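Local atomic coordinates of glycerol dehydratase (Clostridium butyricum, PDB entry 1R9D), a protein that catalyses the coenzyme B12-independent dehydration of glycerol to 3-hydroxypropionaldehyde, as a glycyl radical enzyme related to pyruvate formate lyase. Residues 164-168 and 435-440; 282-287 and 426-432. All blocks are in the same frame, centred on the assembly; numbering follows the deposited sequence.

How the contacts relate
From the N terminus, the chain first leaves helix 155-159 and runs through 164-168 into helix 169-190; contact 1 joins this loop to 435-440, closing a loop of 266 intervening residues. Within that span, 282-287, between helices 260-277 and 288-298, meets 426-432 in contact 2, a shorter closure lying wholly inside the longer one. The later segments, 426-432 and 435-440, contain the two antiparallel strands 429-431 and 435-437 of a hairpin, with centres of the contacts about 5 Å apart. The Lys438 NZ to Asp427 OD2 salt bridge (2.7 Å) braces 426-432 against 435-440, and the hydrogen bond of Ser166 OG with Ser284 O joins the two interior loops.

Contact 1 (164-168 and 435-440); sequences HVSVD and EPQKPG. With GOL (glycerol), chain C.
His164 and Glu435 converge on one glycerol because both side chains set CG opposite the carbonyl carbon, the histidine at chi1 -68°, while the glutamate then bends sharply at chi2 (101°). The glycerol lies past the edge of the imidazole: His164 NE2 donates to O2 of the ligand at 2.9 Å, and glycerol O3 donates to Glu435 OE1 at 2.7 Å. OE1 also lies near the ring plane at the same edge, 3.6 Å from His164 CD2, with ring and carboxylate planes 40° apart. The other glutamate oxygen, OE2, takes the backbone N-H of Cys433. His281, Ser282 and Asp447 add further hydrogen bonds to the ligand.

Strand 435-437 is the second strand of an antiparallel hairpin whose turn includes Cys433, an arrangement consistent with the cysteine-bearing finger loop inside the barrel of pyruvate formate lyase-like enzymes.

Further along, Gln437 reaches across with its chain extended beyond CG. Its OE1 accepts the backbone N of Ser166 at 3.1 Å, the donor standing above the carbonyl plane rather than on a lone pair. The amide's rotation is also constrained at NE2, which bonds to His446 NE2 and to a water at 3.0 Å from Gln437 NE2; that water lies 2.7 Å from His164 O. Gly440 N donates to Ser166 O at 2.8 Å, nearly along the C=O axis, so both backbone polar groups of Ser166 are engaged from this side. The serine hydroxyl OG, bonded to Ser284 O, packs 3.6 Å from Pro439 CB. A second water links Asp168 OD2 with Gly440 O, while Asp168 OD1 caps the following helix at Lys171 N.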
loop_
_atom_site.group_PDB
_atom_site.type_symbol
_atom_site.label_atom_id
_atom_site.label_comp_id
_atom_site.label_asym_id
_atom_site.label_seq_id
_atom_site.Cartn_x
_atom_site.Cartn_y
_atom_site.Cartn_z
ATOM N N HIS A 164 -13.035 -6.213 18.300
ATOM C CA HIS A 164 -12.727 -7.518 18.899
ATOM C C HIS A 164 -11.343 -7.530 19.513
ATOM O O HIS A 164 -10.456 -8.293 19.104
ATOM C CB HIS A 164 -12.857 -8.626 17.852
ATOM C CG HIS A 164 -14.267 -8.851 17.412
ATOM N ND1 HIS A 164 -14.977 -7.915 16.691
ATOM C CD2 HIS A 164 -15.133 -9.858 17.679
ATOM C CE1 HIS A 164 -16.221 -8.333 16.537
ATOM N NE2 HIS A 164 -16.341 -9.508 17.128
ATOM N N VAL A 165 -11.176 -6.702 20.533
ATOM C CA VAL A 165 -9.883 -6.565 21.170
ATOM C C VAL A 165 -9.998 -5.986 22.573
ATOM O O VAL A 165 -10.939 -5.253 22.880
ATOM C CB VAL A 165 -8.998 -5.628 20.297
ATOM C CG1 VAL A 165 -9.690 -4.274 20.155
ATOM C CG2 VAL A 165 -7.613 -5.451 20.904
ATOM N N SER A 166 -9.056 -6.357 23.431
ATOM C CA SER A 166 -8.982 -5.814 24.777
ATOM C C SER A 166 -7.590 -5.189 24.808
ATOM O O SER A 166 -6.585 -5.904 24.827
ATOM C CB SER A 166 -9.089 -6.908 25.836
ATOM O OG SER A 166 -9.031 -6.337 27.135
ATOM N N VAL A 167 -7.532 -3.859 24.776
ATOM C CA VAL A 167 -6.252 -3.162 24.781
ATOM C C VAL A 167 -5.577 -3.212 26.142
ATOM O O VAL A 167 -6.142 -3.715 27.113
ATOM C CB VAL A 167 -6.410 -1.685 24.350
ATOM C CG1 VAL A 167 -7.071 -1.617 22.984
ATOM C CG2 VAL A 167 -7.222 -0.914 25.386
ATOM N N ASP A 168 -4.357 -2.689 26.206
ATOM C CA ASP A 168 -3.596 -2.679 27.445
ATOM C C ASP A 168 -4.075 -1.526 28.334
ATOM O O ASP A 168 -3.338 -0.560 28.551
ATOM C CB ASP A 168 -2.107 -2.502 27.135
ATOM C CG ASP A 168 -1.210 -2.959 28.270
ATOM O OD1 ASP A 168 -1.679 -3.024 29.430
ATOM O OD2 ASP A 168 -0.019 -3.243 28.004
ATOM N N GLU A 435 -14.823 -15.531 22.886
ATOM C CA GLU A 435 -13.478 -15.620 22.311
ATOM C C GLU A 435 -12.325 -15.210 23.247
ATOM O O GLU A 435 -12.171 -14.040 23.592
ATOM C CB GLU A 435 -13.446 -14.789 21.017
ATOM C CG GLU A 435 -14.686 -15.015 20.106
ATOM C CD GLU A 435 -15.737 -13.897 20.199
ATOM O OE1 GLU A 435 -15.478 -12.787 19.680
ATOM O OE2 GLU A 435 -16.824 -14.118 20.788
ATOM N N PRO A 436 -11.478 -16.176 23.649
ATOM C CA PRO A 436 -10.358 -15.873 24.548
ATOM C C PRO A 436 -9.121 -15.256 23.891
ATOM O O PRO A 436 -8.815 -15.535 22.733
ATOM C CB PRO A 436 -10.017 -17.232 25.180
ATOM C CG PRO A 436 -10.912 -18.244 24.492
ATOM C CD PRO A 436 -11.471 -17.593 23.262
ATOM N N GLN A 437 -8.403 -14.432 24.647
ATOM C CA GLN A 437 -7.173 -13.816 24.146
ATOM C C GLN A 437 -6.360 -13.218 25.290
ATOM O O GLN A 437 -6.874 -13.000 26.385
ATOM C CB GLN A 437 -7.477 -12.699 23.125
ATOM C CG GLN A 437 -7.644 -11.294 23.762
ATOM C CD GLN A 437 -7.684 -10.137 22.758
ATOM O OE1 GLN A 437 -7.502 -8.973 23.137
ATOM N NE2 GLN A 437 -7.935 -10.443 21.490
ATOM N N LYS A 438 -5.078 -12.978 25.028
ATOM C CA LYS A 438 -4.201 -12.335 26.000
ATOM C C LYS A 438 -4.406 -10.848 25.697
ATOM O O LYS A 438 -4.029 -10.367 24.628
ATOM C CB LYS A 438 -2.740 -12.726 25.751
ATOM C CG LYS A 438 -1.721 -11.770 26.366
ATOM C CD LYS A 438 -1.859 -11.653 27.881
ATOM C CE LYS A 438 -0.784 -10.722 28.426
ATOM N NZ LYS A 438 -0.789 -10.630 29.910
ATOM N N PRO A 439 -5.021 -10.108 26.627
ATOM C CA PRO A 439 -5.248 -8.682 26.382
ATOM C C PRO A 439 -3.952 -7.900 26.207
ATOM O O PRO A 439 -2.928 -8.236 26.807
ATOM C CB PRO A 439 -6.012 -8.231 27.627
ATOM C CG PRO A 439 -6.711 -9.485 28.090
ATOM C CD PRO A 439 -5.617 -10.520 27.911
ATOM N N GLY A 440 -4.014 -6.861 25.379
ATOM C CA GLY A 440 -2.863 -6.007 25.143
ATOM C C GLY A 440 -1.742 -6.571 24.291
ATOM O O GLY A 440 -0.688 -5.947 24.182
HETATM C C1 GOL C . -21.081 -11.406 18.160
HETATM O O1 GOL C . -20.978 -12.528 17.300
HETATM C C2 GOL C . -19.721 -10.733 18.374
HETATM O O2 GOL C . -19.165 -10.327 17.116
HETATM C C3 GOL C . -18.773 -11.710 19.070
HETATM O O3 GOL C . -17.527 -11.092 19.351
HETATM O O HOH W 1 -7.761 -8.648 19.129
HETATM O O HOH W 2 0.646 -5.567 26.859
#

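Contact 2 (282-287 and 426-432); sequences SISPAR and RDYGIIG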
loop_
_atom_site.group_PDB
_atom_site.type_symbol
_atom_site.label_atom_id
_atom_site.label_comp_id
_atom_site.label_asym_id
_atom_site.label_seq_id
_atom_site.Cartn_x
_atom_site.Cartn_y
_atom_site.Cartn_z
ATOM N N SER A 282 -17.292 -5.454 20.207
ATOM C CA SER A 282 -16.563 -6.388 21.050
ATOM C C SER A 282 -15.286 -5.752 21.596
ATOM O O SER A 282 -14.248 -6.404 21.713
ATOM C CB SER A 282 -16.252 -7.683 20.293
ATOM O OG SER A 282 -17.440 -8.444 20.129
ATOM N N ILE A 283 -15.362 -4.455 21.893
ATOM C CA ILE A 283 -14.240 -3.750 22.501
ATOM C C ILE A 283 -14.443 -4.184 23.948
ATOM O O ILE A 283 -15.331 -3.684 24.647
ATOM C CB ILE A 283 -14.388 -2.216 22.362
ATOM C CG1 ILE A 283 -14.457 -1.839 20.881
ATOM C CG2 ILE A 283 -13.208 -1.515 23.030
ATOM C CD1 ILE A 283 -13.273 -2.354 20.039
ATOM N N SER A 284 -13.618 -5.126 24.388
ATOM C CA SER A 284 -13.776 -5.718 25.708
ATOM C C SER A 284 -12.833 -5.339 26.829
ATOM O O SER A 284 -11.620 -5.516 26.726
ATOM C CB SER A 284 -13.765 -7.240 25.552
ATOM O OG SER A 284 -14.637 -7.632 24.504
ATOM N N PRO A 285 -13.393 -4.829 27.941
ATOM C CA PRO A 285 -12.622 -4.422 29.117
ATOM C C PRO A 285 -11.797 -5.588 29.677
ATOM O O PRO A 285 -10.755 -5.387 30.294
ATOM C CB PRO A 285 -13.704 -3.962 30.091
ATOM C CG PRO A 285 -14.748 -3.390 29.169
ATOM C CD PRO A 285 -14.809 -4.441 28.082
ATOM N N ALA A 286 -12.280 -6.808 29.452
ATOM C CA ALA A 286 -11.602 -8.011 29.932
ATOM C C ALA A 286 -11.408 -8.037 31.452
ATOM O O ALA A 286 -12.365 -7.823 32.193
ATOM C CB ALA A 286 -10.264 -8.184 29.218
ATOM N N ARG A 287 -10.181 -8.281 31.915
ATOM C CA ARG A 287 -9.913 -8.401 33.354
ATOM C C ARG A 287 -9.911 -7.107 34.166
ATOM O O ARG A 287 -8.923 -6.765 34.821
ATOM C CB ARG A 287 -8.595 -9.149 33.580
ATOM C CG ARG A 287 -8.496 -10.467 32.823
ATOM C CD ARG A 287 -7.393 -11.351 33.380
ATOM N NE ARG A 287 -7.799 -12.053 34.600
ATOM C CZ ARG A 287 -6.996 -12.847 35.305
ATOM N NH1 ARG A 287 -5.742 -13.032 34.915
ATOM N NH2 ARG A 287 -7.449 -13.478 36.386
ATOM N N ARG A 426 -2.489 -17.785 30.967
ATOM C CA ARG A 426 -3.088 -17.692 32.292
ATOM C C ARG A 426 -3.751 -16.341 32.541
ATOM O O ARG A 426 -4.621 -16.222 33.403
ATOM C CB ARG A 426 -2.033 -17.935 33.379
ATOM C CG ARG A 426 -1.702 -19.398 33.593
ATOM C CD ARG A 426 -0.571 -19.575 34.590
ATOM N NE ARG A 426 -0.375 -20.984 34.928
ATOM C CZ ARG A 426 0.716 -21.463 35.511
ATOM N NH1 ARG A 426 1.712 -20.646 35.819
ATOM N NH2 ARG A 426 0.810 -22.760 35.788
ATOM N N ASP A 427 -3.349 -15.330 31.778
ATOM C CA ASP A 427 -3.896 -13.987 31.949
ATOM C C ASP A 427 -4.961 -13.649 30.900
ATOM O O ASP A 427 -5.195 -12.485 30.594
ATOM C CB ASP A 427 -2.748 -12.969 31.883
ATOM C CG ASP A 427 -3.144 -11.600 32.407
ATOM O OD1 ASP A 427 -3.749 -11.530 33.499
ATOM O OD2 ASP A 427 -2.836 -10.594 31.730
ATOM N N TYR A 428 -5.623 -14.668 30.367
ATOM C CA TYR A 428 -6.630 -14.444 29.340
ATOM C C TYR A 428 -7.894 -13.740 29.813
ATOM O O TYR A 428 -8.253 -13.775 30.990
ATOM C CB TYR A 428 -7.026 -15.777 28.680
ATOM C CG TYR A 428 -8.068 -16.583 29.433
ATOM C CD1 TYR A 428 -9.436 -16.363 29.230
ATOM C CD2 TYR A 428 -7.690 -17.562 30.353
ATOM C CE1 TYR A 428 -10.394 -17.098 29.921
ATOM C CE2 TYR A 428 -8.643 -18.301 31.050
ATOM C CZ TYR A 428 -9.991 -18.065 30.828
ATOM O OH TYR A 428 -10.931 -18.814 31.497
ATOM N N GLY A 429 -8.557 -13.099 28.859
ATOM C CA GLY A 429 -9.814 -12.428 29.110
ATOM C C GLY A 429 -10.676 -12.854 27.942
ATOM O O GLY A 429 -10.167 -13.479 27.010
ATOM N N ILE A 430 -11.966 -12.537 27.972
ATOM C CA ILE A 430 -12.847 -12.907 26.876
ATOM C C ILE A 430 -13.220 -11.720 25.989
ATOM O O ILE A 430 -13.469 -10.617 26.480
ATOM C CB ILE A 430 -14.147 -13.552 27.409
ATOM C CG1 ILE A 430 -13.814 -14.879 28.106
ATOM C CG2 ILE A 430 -15.129 -13.780 26.260
ATOM C CD1 ILE A 430 -13.171 -15.908 27.190
ATOM N N ILE A 431 -13.245 -11.960 24.685
ATOM C CA ILE A 431 -13.615 -10.944 23.702
ATOM C C ILE A 431 -15.034 -11.228 23.216
ATOM O O ILE A 431 -15.369 -12.369 22.921
ATOM C CB ILE A 431 -12.684 -10.982 22.468
ATOM C CG1 ILE A 431 -11.238 -10.726 22.897
ATOM C CG2 ILE A 431 -13.143 -9.955 21.428
ATOM C CD1 ILE A 431 -11.049 -9.441 23.701
ATOM N N GLY A 432 -15.865 -10.191 23.144
ATOM C CA GLY A 432 -17.225 -10.355 22.657
ATOM C C GLY A 432 -18.107 -11.363 23.376
ATOM O O GLY A 432 -18.548 -11.126 24.498
#
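Arg287 directs its CB toward 426-432, and its chain then follows the backbone of that segment to Asp427. CG lies 3.8 Å from Tyr428 O and beside Gly429 CA; CD comes closer still, 3.5 Å from Tyr428 O. A bend at chi3 (79°) turns the chain before the guanidinium, leaving NE a loose 4.0 Å from Tyr428 O. At the tip, NH1 forms a salt bridge with Asp427 OD1 at 2.9 Å, reaching the anti side of the carboxylate. Only NH1 and OD1 meet, and the planes of the two groups, 55° apart, fit a single-point bridge and not a coplanar fork. NH2 has further acceptors in the carbonyls of Gly345 and Gln347, and Asp427 OD2 has Lys438 as a second charged partner.

Arg287 stands at the N-cap position of helix 288-298, so the bridge ties the start of that helix to the approach of hairpin strand 429-431. At the far end of this strand, Gly432 N donates to Ser284 OG at 3.1 Å, nearly straight at 164°; the same hydroxyl gives a weak bond to Ser282 O. Ile431 packs beside it, CD1 4.0 Å from Ser284 CB and CG2 3.7 Å from the carbonyl oxygen of Ser282. Ser282 OG, which also bonds glycerol, passes 3.2 Å from Gly432 CA.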